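Local coordinates for conserved hypothetical secreted protein (Helicobacter pylori, PDB 4RNZ) that is a cell shape-determining, zinc-binding M23B metallopeptidase that probably cleaves peptides of peptidoglycan, at residues Y220-A225 with N312-I317; N258-V263 with F302-N307; F189-P194 with H233-G238. All coordinates share one frame; numbering follows the deposited sequence.

Contact 1 of 3, residues Y220-A225 with N312-I317; sequences YGVDYA and NPLGYI. With ZN (zinc ion), chain B.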
ATOM      1  N   TYR A 220       1.780   7.134  -9.996  1.00 30.09           N
ATOM      2  CA  TYR A 220       1.100   6.459  -8.904  1.00 31.79           C
ATOM      3  C   TYR A 220      -0.294   7.059  -8.602  1.00 29.05           C
ATOM      4  O   TYR A 220      -0.674   7.234  -7.450  1.00 32.20           O
ATOM      5  CB  TYR A 220       1.990   6.431  -7.666  1.00 32.61           C
ATOM      6  CG  TYR A 220       3.233   5.553  -7.794  1.00 32.79           C
ATOM      7  CD1 TYR A 220       3.188   4.332  -8.453  1.00 33.28           C
ATOM      8  CD2 TYR A 220       4.449   5.946  -7.229  1.00 36.22           C
ATOM      9  CE1 TYR A 220       4.324   3.526  -8.557  1.00 33.60           C
ATOM     10  CE2 TYR A 220       5.592   5.150  -7.333  1.00 35.74           C
ATOM     11  CZ  TYR A 220       5.518   3.943  -7.998  1.00 34.39           C
ATOM     12  OH  TYR A 220       6.624   3.133  -8.104  1.00 37.34           O
ATOM     13  N   GLY A 221      -1.053   7.317  -9.657  1.00 28.45           N
ATOM     14  CA  GLY A 221      -2.416   7.831  -9.546  1.00 26.92           C
ATOM     15  C   GLY A 221      -2.977   7.948 -10.944  1.00 27.37           C
ATOM     16  O   GLY A 221      -2.401   7.452 -11.889  1.00 28.16           O
ATOM     17  N   VAL A 222      -4.140   8.569 -11.052  1.00 29.01           N
ATOM     18  CA  VAL A 222      -4.773   8.841 -12.340  1.00 30.61           C
ATOM     19  C   VAL A 222      -4.864  10.350 -12.418  1.00 28.81           C
ATOM     20  O   VAL A 222      -5.298  10.990 -11.466  1.00 29.77           O
ATOM     21  CB  VAL A 222      -6.193   8.256 -12.420  1.00 31.66           C
ATOM     22  CG1 VAL A 222      -6.853   8.635 -13.746  1.00 33.67           C
ATOM     23  CG2 VAL A 222      -6.155   6.758 -12.247  1.00 33.93           C
ATOM     24  N   ASP A 223      -4.427  10.909 -13.537  1.00 30.84           N
ATOM     25  CA  ASP A 223      -4.579  12.338 -13.800  1.00 31.19           C
ATOM     26  C   ASP A 223      -5.832  12.532 -14.631  1.00 31.56           C
ATOM     27  O   ASP A 223      -5.955  11.998 -15.738  1.00 32.32           O
ATOM     28  CB  ASP A 223      -3.355  12.906 -14.521  1.00 32.93           C
ATOM     29  CG  ASP A 223      -2.148  13.005 -13.618  1.00 34.29           C
ATOM     30  OD1 ASP A 223      -2.299  12.867 -12.392  1.00 31.17           O
ATOM     31  OD2 ASP A 223      -1.038  13.221 -14.122  1.00 34.17           O
ATOM     32  N   TYR A 224      -6.775  13.272 -14.061  1.00 32.02           N
ATOM     33  CA  TYR A 224      -8.056  13.533 -14.710  1.00 33.69           C
ATOM     34  C   TYR A 224      -8.000  14.960 -15.186  1.00 33.36           C
ATOM     35  O   TYR A 224      -7.928  15.868 -14.359  1.00 33.79           O
ATOM     36  CB  TYR A 224      -9.205  13.428 -13.722  1.00 30.06           C
ATOM     37  CG  TYR A 224      -9.592  12.040 -13.237  1.00 30.00           C
ATOM     38  CD1 TYR A 224     -10.245  11.128 -14.066  1.00 27.66           C
ATOM     39  CD2 TYR A 224      -9.363  11.666 -11.906  1.00 29.34           C
ATOM     40  CE1 TYR A 224     -10.623   9.882 -13.598  1.00 27.40           C
ATOM     41  CE2 TYR A 224      -9.744  10.436 -11.436  1.00 29.92           C
ATOM     42  CZ  TYR A 224     -10.380   9.546 -12.279  1.00 30.08           C
ATOM     43  OH  TYR A 224     -10.749   8.318 -11.780  1.00 32.92           O
ATOM     44  N   ALA A 225      -7.981  15.162 -16.496  1.00 35.23           N
ATOM     45  CA  ALA A 225      -8.050  16.525 -17.040  1.00 36.63           C
ATOM     46  C   ALA A 225      -9.450  17.068 -16.768  1.00 34.27           C
ATOM     47  O   ALA A 225     -10.443  16.416 -17.058  1.00 36.16           O
ATOM     48  CB  ALA A 225      -7.740  16.536 -18.533  1.00 37.62           C
ATOM     49  N   ASN A 312      -3.742   0.854  -8.802  1.00 30.38           N
ATOM     50  CA  ASN A 312      -4.518   1.516  -9.845  1.00 32.11           C
ATOM     51  C   ASN A 312      -5.945   1.819  -9.359  1.00 31.12           C
ATOM     52  O   ASN A 312      -6.716   0.894  -9.066  1.00 31.55           O
ATOM     53  CB  ASN A 312      -4.574   0.667 -11.124  1.00 32.57           C
ATOM     54  CG  ASN A 312      -5.304   1.373 -12.250  1.00 37.25           C
ATOM     55  OD1 ASN A 312      -5.706   2.533 -12.139  1.00 37.32           O
ATOM     56  ND2 ASN A 312      -5.493   0.672 -13.338  1.00 42.08           N
ATOM     57  N   PRO A 313      -6.300   3.116  -9.254  1.00 30.45           N
ATOM     58  CA  PRO A 313      -7.619   3.470  -8.708  1.00 30.70           C
ATOM     59  C   PRO A 313      -8.753   2.909  -9.575  1.00 30.66           C
ATOM     60  O   PRO A 313      -9.797   2.520  -9.050  1.00 31.90           O
ATOM     61  CB  PRO A 313      -7.612   4.995  -8.735  1.00 29.39           C
ATOM     62  CG  PRO A 313      -6.169   5.353  -8.661  1.00 29.59           C
ATOM     63  CD  PRO A 313      -5.497   4.314  -9.525  1.00 31.09           C
ATOM     64  N   LEU A 314      -8.511   2.846 -10.879  1.00 31.75           N
ATOM     65  CA  LEU A 314      -9.509   2.392 -11.828  1.00 35.12           C
ATOM     66  C   LEU A 314      -9.963   0.970 -11.561  1.00 35.56           C
ATOM     67  O   LEU A 314     -11.132   0.648 -11.765  1.00 35.75           O
ATOM     68  CB  LEU A 314      -8.984   2.547 -13.248  1.00 36.45           C
ATOM     69  CG  LEU A 314      -8.632   3.987 -13.656  1.00 37.47           C
ATOM     70  CD1 LEU A 314      -8.476   4.012 -15.166  1.00 39.28           C
ATOM     71  CD2 LEU A 314      -9.636   5.056 -13.207  1.00 38.29           C
ATOM     72  N   GLY A 315      -9.068   0.133 -11.044  1.00 34.64           N
ATOM     73  CA  GLY A 315      -9.447  -1.206 -10.631  1.00 33.44           C
ATOM     74  C   GLY A 315     -10.554  -1.283  -9.609  1.00 33.16           C
ATOM     75  O   GLY A 315     -11.217  -2.315  -9.498  1.00 33.85           O
ATOM     76  N   TYR A 316     -10.767  -0.216  -8.842  1.00 30.51           N
ATOM     77  CA  TYR A 316     -11.814  -0.204  -7.823  1.00 31.80           C
ATOM     78  C   TYR A 316     -13.016   0.635  -8.196  1.00 32.50           C
ATOM     79  O   TYR A 316     -13.964   0.747  -7.392  1.00 31.71           O
ATOM     80  CB  TYR A 316     -11.288   0.402  -6.535  1.00 33.80           C
ATOM     81  CG  TYR A 316     -10.419  -0.473  -5.697  1.00 36.95           C
ATOM     82  CD1 TYR A 316     -10.977  -1.459  -4.866  1.00 39.10           C
ATOM     83  CD2 TYR A 316      -9.045  -0.282  -5.672  1.00 41.07           C
ATOM     84  CE1 TYR A 316     -10.172  -2.249  -4.061  1.00 39.93           C
ATOM     85  CE2 TYR A 316      -8.235  -1.060  -4.870  1.00 42.92           C
ATOM     86  CZ  TYR A 316      -8.800  -2.039  -4.062  1.00 42.42           C
ATOM     87  OH  TYR A 316      -7.970  -2.804  -3.270  1.00 44.26           O
ATOM     88  N   ILE A 317     -12.969   1.300  -9.348  1.00 33.18           N
ATOM     89  CA  ILE A 317     -14.152   2.038  -9.792  1.00 37.26           C
ATOM     90  C   ILE A 317     -15.006   1.099 -10.629  1.00 40.79           C
ATOM     91  O   ILE A 317     -14.637   0.723 -11.716  1.00 40.09           O
ATOM     92  CB  ILE A 317     -13.769   3.312 -10.541  1.00 38.95           C
ATOM     93  CG1 ILE A 317     -13.084   4.258  -9.542  1.00 40.02           C
ATOM     94  CG2 ILE A 317     -15.006   3.969 -11.141  1.00 38.72           C
ATOM     95  CD1 ILE A 317     -12.594   5.557 -10.121  1.00 40.71           C
TER
HETATM   96 ZN    ZN B 501      -0.638  12.358 -11.455  1.00 32.61          ZN
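V222 and P313 form the close-packed part of this contact. CG2 of V222 lies against the proline ring, 3.7 Å from P313 CD, and the two side chains slide past each other in opposite directions. The same methyl is 4.0 Å from L314 CG, so a single branch of V222 fills the angle between two consecutive residues of the turn. With CG1 anti to the backbone N (chi1 177°), CG2 is left beside that nitrogen to face the proline, while CG1 sits 3.9 Å above the ring plane of Y224, over its centre. I200 of strand 199-202 also packs on V222, Y224 and L314, closing this part of the core.

Toward I317 the contact is sparser and more open to solvent. Here a single atom, the Y224 hydroxyl, does the touching: OH is 3.7 Å from L314 CD2, and it meets I317 tip to tip, again 3.7 Å from CD1. Both partners are methyl groups of partly exposed residues, so the phenol meets this segment by van der Waals contact. An Asx turn, in which L314 N donates to N312 OD1 (3.1 Å) from 64° out of the carboxamide plane, and the backbone bonds Y316 N to P313 O and I317 N to L314 O shape the loop.

D223, between V222 and Y224, turns from the loop to the metal, with OD1 2.0 Å from zinc. H219, H301 and E34 complete the site; the extra glutamate ligand, E34, is consistent with a latent form of this zinc centre. H219 and D223 have the spacing of the HxxxD motif of M23 peptidases, and H299 and H301 that of the HxH motif.

Contact 2 of 3, residues N258-V263 with F302-N307; sequences NELRLV and FGVYKN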
ATOM      1  N   ASN A 258     -10.222   2.007   6.156  1.00 33.61           N
ATOM      2  CA  ASN A 258      -9.653   0.681   6.341  1.00 31.85           C
ATOM      3  C   ASN A 258      -8.175   0.714   5.916  1.00 30.66           C
ATOM      4  O   ASN A 258      -7.450   1.571   6.375  1.00 32.79           O
ATOM      5  CB  ASN A 258     -10.470  -0.378   5.603  1.00 35.53           C
ATOM      6  CG  ASN A 258     -11.926  -0.435   6.071  1.00 41.21           C
ATOM      7  OD1 ASN A 258     -12.281   0.097   7.115  1.00 46.62           O
ATOM      8  ND2 ASN A 258     -12.762  -1.091   5.296  1.00 47.01           N
ATOM      9  N   GLU A 259      -7.738  -0.168   5.023  1.00 33.29           N
ATOM     10  CA  GLU A 259      -6.332  -0.175   4.599  1.00 33.83           C
ATOM     11  C   GLU A 259      -6.027   0.755   3.411  1.00 34.24           C
ATOM     12  O   GLU A 259      -4.905   0.754   2.890  1.00 32.40           O
ATOM     13  CB  GLU A 259      -5.853  -1.603   4.333  1.00 33.98           C
ATOM     14  CG  GLU A 259      -6.445  -2.344   3.131  1.00 34.25           C
ATOM     15  CD  GLU A 259      -7.705  -3.148   3.466  1.00 35.14           C
ATOM     16  OE1 GLU A 259      -8.713  -2.512   3.860  1.00 33.18           O
ATOM     17  OE2 GLU A 259      -7.701  -4.396   3.305  1.00 37.75           O
ATOM     18  N   LEU A 260      -7.002   1.576   3.021  1.00 31.76           N
ATOM     19  CA  LEU A 260      -6.802   2.543   1.950  1.00 31.79           C
ATOM     20  C   LEU A 260      -6.434   3.939   2.404  1.00 30.55           C
ATOM     21  O   LEU A 260      -6.952   4.487   3.384  1.00 31.52           O
ATOM     22  CB  LEU A 260      -8.022   2.638   1.008  1.00 31.78           C
ATOM     23  CG  LEU A 260      -8.476   1.422   0.187  1.00 31.66           C
ATOM     24  CD1 LEU A 260      -9.600   1.791  -0.797  1.00 32.12           C
ATOM     25  CD2 LEU A 260      -7.344   0.753  -0.574  1.00 33.25           C
ATOM     26  N   ARG A 261      -5.557   4.545   1.619  1.00 31.26           N
ATOM     27  CA  ARG A 261      -5.337   5.967   1.656  1.00 31.20           C
ATOM     28  C   ARG A 261      -5.608   6.532   0.248  1.00 30.85           C
ATOM     29  O   ARG A 261      -5.043   6.064  -0.746  1.00 27.91           O
ATOM     30  CB  ARG A 261      -3.898   6.202   2.069  1.00 33.48           C
ATOM     31  CG  ARG A 261      -3.417   7.632   2.180  1.00 35.90           C
ATOM     32  CD  ARG A 261      -1.931   7.607   2.600  1.00 36.56           C
ATOM     33  NE  ARG A 261      -1.304   8.664   1.877  1.00 40.58           N
ATOM     34  CZ  ARG A 261      -0.367   8.568   0.950  1.00 36.88           C
ATOM     35  NH1 ARG A 261       0.263   7.434   0.636  1.00 36.54           N
ATOM     36  NH2 ARG A 261      -0.046   9.684   0.347  1.00 37.03           N
ATOM     37  N   LEU A 262      -6.465   7.550   0.197  1.00 29.89           N
ATOM     38  CA  LEU A 262      -6.936   8.131  -1.065  1.00 30.19           C
ATOM     39  C   LEU A 262      -6.456   9.576  -1.138  1.00 28.94           C
ATOM     40  O   LEU A 262      -6.676  10.351  -0.218  1.00 33.18           O
ATOM     41  CB  LEU A 262      -8.470   8.042  -1.170  1.00 30.99           C
ATOM     42  CG  LEU A 262      -9.062   6.620  -1.218  1.00 31.08           C
ATOM     43  CD1 LEU A 262      -9.394   6.108   0.176  1.00 32.34           C
ATOM     44  CD2 LEU A 262     -10.321   6.550  -2.059  1.00 32.39           C
ATOM     45  N   VAL A 263      -5.804   9.919  -2.245  1.00 28.76           N
ATOM     46  CA  VAL A 263      -5.123  11.212  -2.400  1.00 29.58           C
ATOM     47  C   VAL A 263      -5.766  12.013  -3.525  1.00 27.90           C
ATOM     48  O   VAL A 263      -5.938  11.494  -4.607  1.00 26.91           O
ATOM     49  CB  VAL A 263      -3.645  10.962  -2.736  1.00 29.76           C
ATOM     50  CG1 VAL A 263      -2.930  12.238  -3.184  1.00 33.61           C
ATOM     51  CG2 VAL A 263      -2.951  10.330  -1.536  1.00 33.31           C
ATOM     52  N   PHE A 302      -5.519  11.744  -8.739  1.00 26.47           N
ATOM     53  CA  PHE A 302      -6.267  10.873  -7.834  1.00 26.68           C
ATOM     54  C   PHE A 302      -5.447   9.629  -7.566  1.00 27.53           C
ATOM     55  O   PHE A 302      -5.178   8.853  -8.479  1.00 25.32           O
ATOM     56  CB  PHE A 302      -7.642  10.498  -8.424  1.00 26.60           C
ATOM     57  CG  PHE A 302      -8.480   9.546  -7.561  1.00 26.56           C
ATOM     58  CD1 PHE A 302      -8.649   9.752  -6.197  1.00 27.83           C
ATOM     59  CD2 PHE A 302      -9.093   8.446  -8.133  1.00 27.17           C
ATOM     60  CE1 PHE A 302      -9.418   8.892  -5.426  1.00 25.84           C
ATOM     61  CE2 PHE A 302      -9.868   7.592  -7.377  1.00 27.21           C
ATOM     62  CZ  PHE A 302     -10.019   7.803  -6.013  1.00 27.68           C
ATOM     63  N   GLY A 303      -5.021   9.473  -6.319  1.00 27.87           N
ATOM     64  CA  GLY A 303      -4.187   8.346  -5.919  1.00 28.60           C
ATOM     65  C   GLY A 303      -4.840   7.434  -4.894  1.00 28.38           C
ATOM     66  O   GLY A 303      -5.568   7.897  -4.015  1.00 27.84           O
ATOM     67  N   VAL A 304      -4.579   6.135  -5.018  1.00 27.26           N
ATOM     68  CA  VAL A 304      -5.060   5.169  -4.070  1.00 27.02           C
ATOM     69  C   VAL A 304      -3.898   4.282  -3.638  1.00 25.68           C
ATOM     70  O   VAL A 304      -3.135   3.815  -4.478  1.00 26.64           O
ATOM     71  CB  VAL A 304      -6.213   4.322  -4.622  1.00 27.54           C
ATOM     72  CG1 VAL A 304      -6.674   3.298  -3.579  1.00 27.54           C
ATOM     73  CG2 VAL A 304      -7.386   5.229  -5.020  1.00 28.56           C
ATOM     74  N   TYR A 305      -3.797   4.095  -2.320  1.00 26.35           N
ATOM     75  CA  TYR A 305      -2.761   3.275  -1.665  1.00 29.09           C
ATOM     76  C   TYR A 305      -3.426   2.200  -0.819  1.00 26.76           C
ATOM     77  O   TYR A 305      -4.211   2.531   0.065  1.00 30.15           O
ATOM     78  CB  TYR A 305      -1.917   4.145  -0.746  1.00 30.04           C
ATOM     79  CG  TYR A 305      -1.130   5.144  -1.527  1.00 32.34           C
ATOM     80  CD1 TYR A 305      -1.702   6.348  -1.915  1.00 32.49           C
ATOM     81  CD2 TYR A 305       0.181   4.872  -1.924  1.00 33.03           C
ATOM     82  CE1 TYR A 305      -0.996   7.244  -2.702  1.00 33.76           C
ATOM     83  CE2 TYR A 305       0.897   5.782  -2.690  1.00 34.41           C
ATOM     84  CZ  TYR A 305       0.281   6.954  -3.081  1.00 34.53           C
ATOM     85  OH  TYR A 305       0.960   7.863  -3.839  1.00 42.20           O
ATOM     86  N   LYS A 306      -3.137   0.934  -1.104  1.00 27.01           N
ATOM     87  CA  LYS A 306      -3.617  -0.181  -0.293  1.00 28.26           C
ATOM     88  C   LYS A 306      -2.448  -0.712   0.531  1.00 29.81           C
ATOM     89  O   LYS A 306      -1.488  -1.195  -0.040  1.00 27.35           O
ATOM     90  CB  LYS A 306      -4.154  -1.309  -1.167  1.00 29.06           C
ATOM     91  CG  LYS A 306      -4.653  -2.511  -0.365  1.00 30.63           C
ATOM     92  CD  LYS A 306      -5.224  -3.619  -1.244  1.00 33.91           C
ATOM     93  CE  LYS A 306      -5.520  -4.888  -0.438  1.00 35.70           C
ATOM     94  NZ  LYS A 306      -6.297  -5.919  -1.199  1.00 37.43           N
ATOM     95  N   ASN A 307      -2.548  -0.642   1.854  1.00 26.92           N
ATOM     96  CA  ASN A 307      -1.494  -1.161   2.742  1.00 28.05           C
ATOM     97  C   ASN A 307      -0.147  -0.496   2.431  1.00 29.17           C
ATOM     98  O   ASN A 307       0.902  -1.142   2.409  1.00 30.06           O
ATOM     99  CB  ASN A 307      -1.410  -2.687   2.654  1.00 26.67           C
ATOM    100  CG  ASN A 307      -2.557  -3.363   3.380  1.00 26.95           C
ATOM    101  OD1 ASN A 307      -2.980  -2.885   4.406  1.00 25.42           O
ATOM    102  ND2 ASN A 307      -3.048  -4.472   2.851  1.00 27.21           N
TER
HETATM  103  O   HOH W   1      -5.612  -6.022   4.130  1.00 27.92           O
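R261 reaches Y305 by leaving its backbone with CG anti to the N and bending at chi3 (142°), which turns NE off the extended line, before chi4 (-115°) swings CZ over the ring; Y305 sets its own CG beside its backbone N. The two side chains then lie side by side, pointing the same way, and the guanidinium stacks on the ring with the planes 26° apart. NH1 sits over the ring centre, 3.3 Å above the plane, while CZ is 4.1 Å from the Y305 centroid, a cation-pi contact. V263 CG2 comes obliquely to the same ring, 3.8 Å from CE1.

Beneath these groups strands 260-263 and 302-306 run antiparallel. R261 with Y305 and V263 with G303 are hydrogen-bonded pairs; Y305 N to R261 O spans 2.8 Å. L260, L262, V304 and K306 project from the other face, where L260 CD2 meets V304 CG1 at 4.0 Å and L262 CD2 lies at the edge of the F302 ring. Just beyond the strand ends N307 N donates to E259 O (2.9 Å), and one water donates to E259 OE2 and more loosely accepts from N307 ND2.

R261 also forms salt bridges through NE to E254 and through NH2 to E38. With these two carboxylates and an aromatic face under NH1, the guanidinium would have its charge well compensated and its rotation restricted.

Contact 3 of 3, residues F189-P194 with H233-G238; sequences FLLETP and HSASDG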
ATOM      1  N   PHE A 189     -13.719  -2.492  -2.350  1.00 32.72           N
ATOM      2  CA  PHE A 189     -14.214  -1.148  -2.117  1.00 31.70           C
ATOM      3  C   PHE A 189     -14.867  -0.751  -3.420  1.00 31.37           C
ATOM      4  O   PHE A 189     -14.367  -1.088  -4.473  1.00 32.55           O
ATOM      5  CB  PHE A 189     -13.051  -0.210  -1.809  1.00 33.07           C
ATOM      6  CG  PHE A 189     -12.334  -0.542  -0.536  1.00 33.29           C
ATOM      7  CD1 PHE A 189     -12.741   0.020   0.672  1.00 34.67           C
ATOM      8  CD2 PHE A 189     -11.264  -1.429  -0.536  1.00 35.60           C
ATOM      9  CE1 PHE A 189     -12.100  -0.300   1.865  1.00 35.60           C
ATOM     10  CE2 PHE A 189     -10.615  -1.757   0.656  1.00 35.96           C
ATOM     11  CZ  PHE A 189     -11.032  -1.187   1.853  1.00 35.53           C
ATOM     12  N   LEU A 190     -16.012  -0.092  -3.364  1.00 31.41           N
ATOM     13  CA  LEU A 190     -16.659   0.393  -4.594  1.00 33.13           C
ATOM     14  C   LEU A 190     -16.383   1.884  -4.577  1.00 31.69           C
ATOM     15  O   LEU A 190     -17.038   2.629  -3.861  1.00 31.52           O
ATOM     16  CB  LEU A 190     -18.169   0.104  -4.590  1.00 35.97           C
ATOM     17  CG  LEU A 190     -18.575  -1.357  -4.287  1.00 41.35           C
ATOM     18  CD1 LEU A 190     -20.022  -1.495  -3.801  1.00 44.34           C
ATOM     19  CD2 LEU A 190     -18.331  -2.275  -5.476  1.00 44.91           C
ATOM     20  N   LEU A 191     -15.366   2.292  -5.307  1.00 28.32           N
ATOM     21  CA  LEU A 191     -15.014   3.691  -5.412  1.00 29.58           C
ATOM     22  C   LEU A 191     -15.770   4.345  -6.559  1.00 30.88           C
ATOM     23  O   LEU A 191     -16.127   3.690  -7.525  1.00 31.46           O
ATOM     24  CB  LEU A 191     -13.517   3.832  -5.658  1.00 28.70           C
ATOM     25  CG  LEU A 191     -12.586   3.313  -4.574  1.00 28.25           C
ATOM     26  CD1 LEU A 191     -11.165   3.675  -4.966  1.00 30.02           C
ATOM     27  CD2 LEU A 191     -12.969   3.908  -3.232  1.00 27.93           C
ATOM     28  N   GLU A 192     -15.991   5.642  -6.446  1.00 33.05           N
ATOM     29  CA  GLU A 192     -16.664   6.420  -7.497  1.00 34.76           C
ATOM     30  C   GLU A 192     -15.676   7.411  -8.054  1.00 31.89           C
ATOM     31  O   GLU A 192     -14.875   7.971  -7.320  1.00 30.73           O
ATOM     32  CB  GLU A 192     -17.829   7.209  -6.916  1.00 36.14           C
ATOM     33  CG  GLU A 192     -19.040   6.361  -6.638  1.00 40.42           C
ATOM     34  CD  GLU A 192     -20.200   7.138  -6.049  1.00 42.75           C
ATOM     35  OE1 GLU A 192     -20.074   8.358  -5.744  1.00 40.64           O
ATOM     36  OE2 GLU A 192     -21.269   6.510  -5.882  1.00 46.24           O
ATOM     37  N   THR A 193     -15.748   7.637  -9.354  1.00 30.65           N
ATOM     38  CA  THR A 193     -14.943   8.634 -10.002  1.00 28.97           C
ATOM     39  C   THR A 193     -15.209   9.986  -9.337  1.00 28.54           C
ATOM     40  O   THR A 193     -16.349  10.376  -9.223  1.00 27.41           O
ATOM     41  CB  THR A 193     -15.325   8.697 -11.475  1.00 29.67           C
ATOM     42  OG1 THR A 193     -15.056   7.430 -12.072  1.00 30.21           O
ATOM     43  CG2 THR A 193     -14.550   9.751 -12.173  1.00 29.24           C
ATOM     44  N   PRO A 194     -14.144  10.685  -8.879  1.00 27.08           N
ATOM     45  CA  PRO A 194     -14.294  11.836  -7.983  1.00 29.71           C
ATOM     46  C   PRO A 194     -14.455  13.189  -8.655  1.00 29.46           C
ATOM     47  O   PRO A 194     -14.544  14.186  -7.955  1.00 28.47           O
ATOM     48  CB  PRO A 194     -12.976  11.832  -7.190  1.00 29.92           C
ATOM     49  CG  PRO A 194     -11.982  11.251  -8.121  1.00 29.73           C
ATOM     50  CD  PRO A 194     -12.737  10.253  -8.978  1.00 27.38           C
ATOM     51  N   HIS A 233     -15.308  15.358  -5.496  1.00 26.14           N
ATOM     52  CA  HIS A 233     -16.107  14.627  -4.550  1.00 27.82           C
ATOM     53  C   HIS A 233     -15.323  13.421  -4.059  1.00 27.33           C
ATOM     54  O   HIS A 233     -14.642  12.755  -4.845  1.00 27.89           O
ATOM     55  CB  HIS A 233     -17.384  14.125  -5.216  1.00 29.06           C
ATOM     56  CG  HIS A 233     -18.295  15.213  -5.692  1.00 27.67           C
ATOM     57  ND1 HIS A 233     -19.505  15.477  -5.092  1.00 27.71           N
ATOM     58  CD2 HIS A 233     -18.178  16.094  -6.713  1.00 27.15           C
ATOM     59  CE1 HIS A 233     -20.086  16.495  -5.710  1.00 27.90           C
ATOM     60  NE2 HIS A 233     -19.307  16.878  -6.705  1.00 29.25           N
ATOM     61  N   SER A 234     -15.444  13.106  -2.780  1.00 29.76           N
ATOM     62  CA  SER A 234     -14.759  11.934  -2.214  1.00 29.99           C
ATOM     63  C   SER A 234     -15.223  10.648  -2.880  1.00 28.41           C
ATOM     64  O   SER A 234     -16.417  10.382  -2.974  1.00 30.89           O
ATOM     65  CB  SER A 234     -15.023  11.817  -0.703  1.00 30.88           C
ATOM     66  OG  SER A 234     -14.351  10.685  -0.167  1.00 30.64           O
ATOM     67  N   ALA A 235     -14.274   9.825  -3.304  1.00 27.44           N
ATOM     68  CA  ALA A 235     -14.597   8.559  -3.948  1.00 26.90           C
ATOM     69  C   ALA A 235     -15.108   7.531  -2.966  1.00 28.13           C
ATOM     70  O   ALA A 235     -15.585   6.472  -3.395  1.00 26.83           O
ATOM     71  CB  ALA A 235     -13.380   8.007  -4.644  1.00 26.37           C
ATOM     72  N   SER A 236     -14.974   7.825  -1.661  1.00 26.53           N
ATOM     73  CA  SER A 236     -15.345   6.897  -0.609  1.00 28.95           C
ATOM     74  C   SER A 236     -15.687   7.619   0.695  1.00 28.33           C
ATOM     75  O   SER A 236     -15.449   8.819   0.853  1.00 29.17           O
ATOM     76  CB  SER A 236     -14.182   5.951  -0.298  1.00 30.03           C
ATOM     77  OG  SER A 236     -13.127   6.666   0.341  1.00 28.67           O
ATOM     78  N   ASP A 237     -16.223   6.850   1.626  1.00 28.31           N
ATOM     79  CA  ASP A 237     -16.276   7.263   3.010  1.00 28.96           C
ATOM     80  C   ASP A 237     -14.860   7.296   3.505  1.00 30.18           C
ATOM     81  O   ASP A 237     -13.974   6.639   2.932  1.00 30.51           O
ATOM     82  CB  ASP A 237     -17.021   6.262   3.891  1.00 29.41           C
ATOM     83  CG  ASP A 237     -18.516   6.236   3.646  1.00 32.07           C
ATOM     84  OD1 ASP A 237     -19.044   7.027   2.821  1.00 30.63           O
ATOM     85  OD2 ASP A 237     -19.151   5.405   4.307  1.00 29.60           O
ATOM     86  N   GLY A 238     -14.645   8.030   4.591  1.00 30.20           N
ATOM     87  CA  GLY A 238     -13.375   7.930   5.303  1.00 32.56           C
ATOM     88  C   GLY A 238     -13.115   9.095   6.211  1.00 33.18           C
ATOM     89  O   GLY A 238     -14.018   9.885   6.508  1.00 30.85           O
TER
HETATM   90  O   HOH W   2     -18.248  10.255  -5.234  1.00 33.31           O
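An antiparallel pairing of two largely irregular segments, 189-194 and 233-238, covers the face of the M23 peptidase sheet that carries L262, F302 and V304. Two backbone bonds hold L191-P194 against H233-S236: H233 N to P194 O, 2.8 Å and nearly straight at 176°, and the longer E192 N to A235 O at 3.2 Å, where the N-H arrives in the carbonyl plane on a lone pair. A235 O also receives the CA-H of L191, so one carbonyl is engaged by two successive residues.

Between these bonds A235 points its methyl at the facing backbone, with CB only 3.1 Å from E192 O. L191 sets CG beside its backbone N (chi1 -62°), and its CD2 branch lies 3.8 Å from S236 CB. On the sheet side L191 rests on L262 and V304, A235 on F302, and P194 on L300 and F302, which makes the pair a lid over the hydrophobic face.

The outer side is polar. H233 donates a hydrogen bond through ND1 to G283 O, and E192, exposed to solvent, packs beside K282. Its carboxylate is tied back to the other segment by a single water that donates to both E192 OE1, at 2.7 Å, and S234 O, at 2.9 Å.

In the fold
The three contacts form a triangle around the M23 peptidase sheet, each centre about 11 Å from the other two. Contacts 1 and 2 share that sheet: V222 N lies 2.8 Å from F302 O, a probable hydrogen bond between neighbouring strands. Contact 3 meets contact 1 through L191 N and Y316 O, 3.0 Å apart and probably bonded, and meets contact 2 where A235 CB packs 3.6 Å from F302 CZ. F302, a member of contact 2, thus touches contacts 1 and 3 as well. Contact 1 supplies a zinc ligand directly; strand 299-306 of contact 2 carries another, H301, next to F302. Contact 3 is more remote, the P194 side chain lying about 12 Å from the zinc ion.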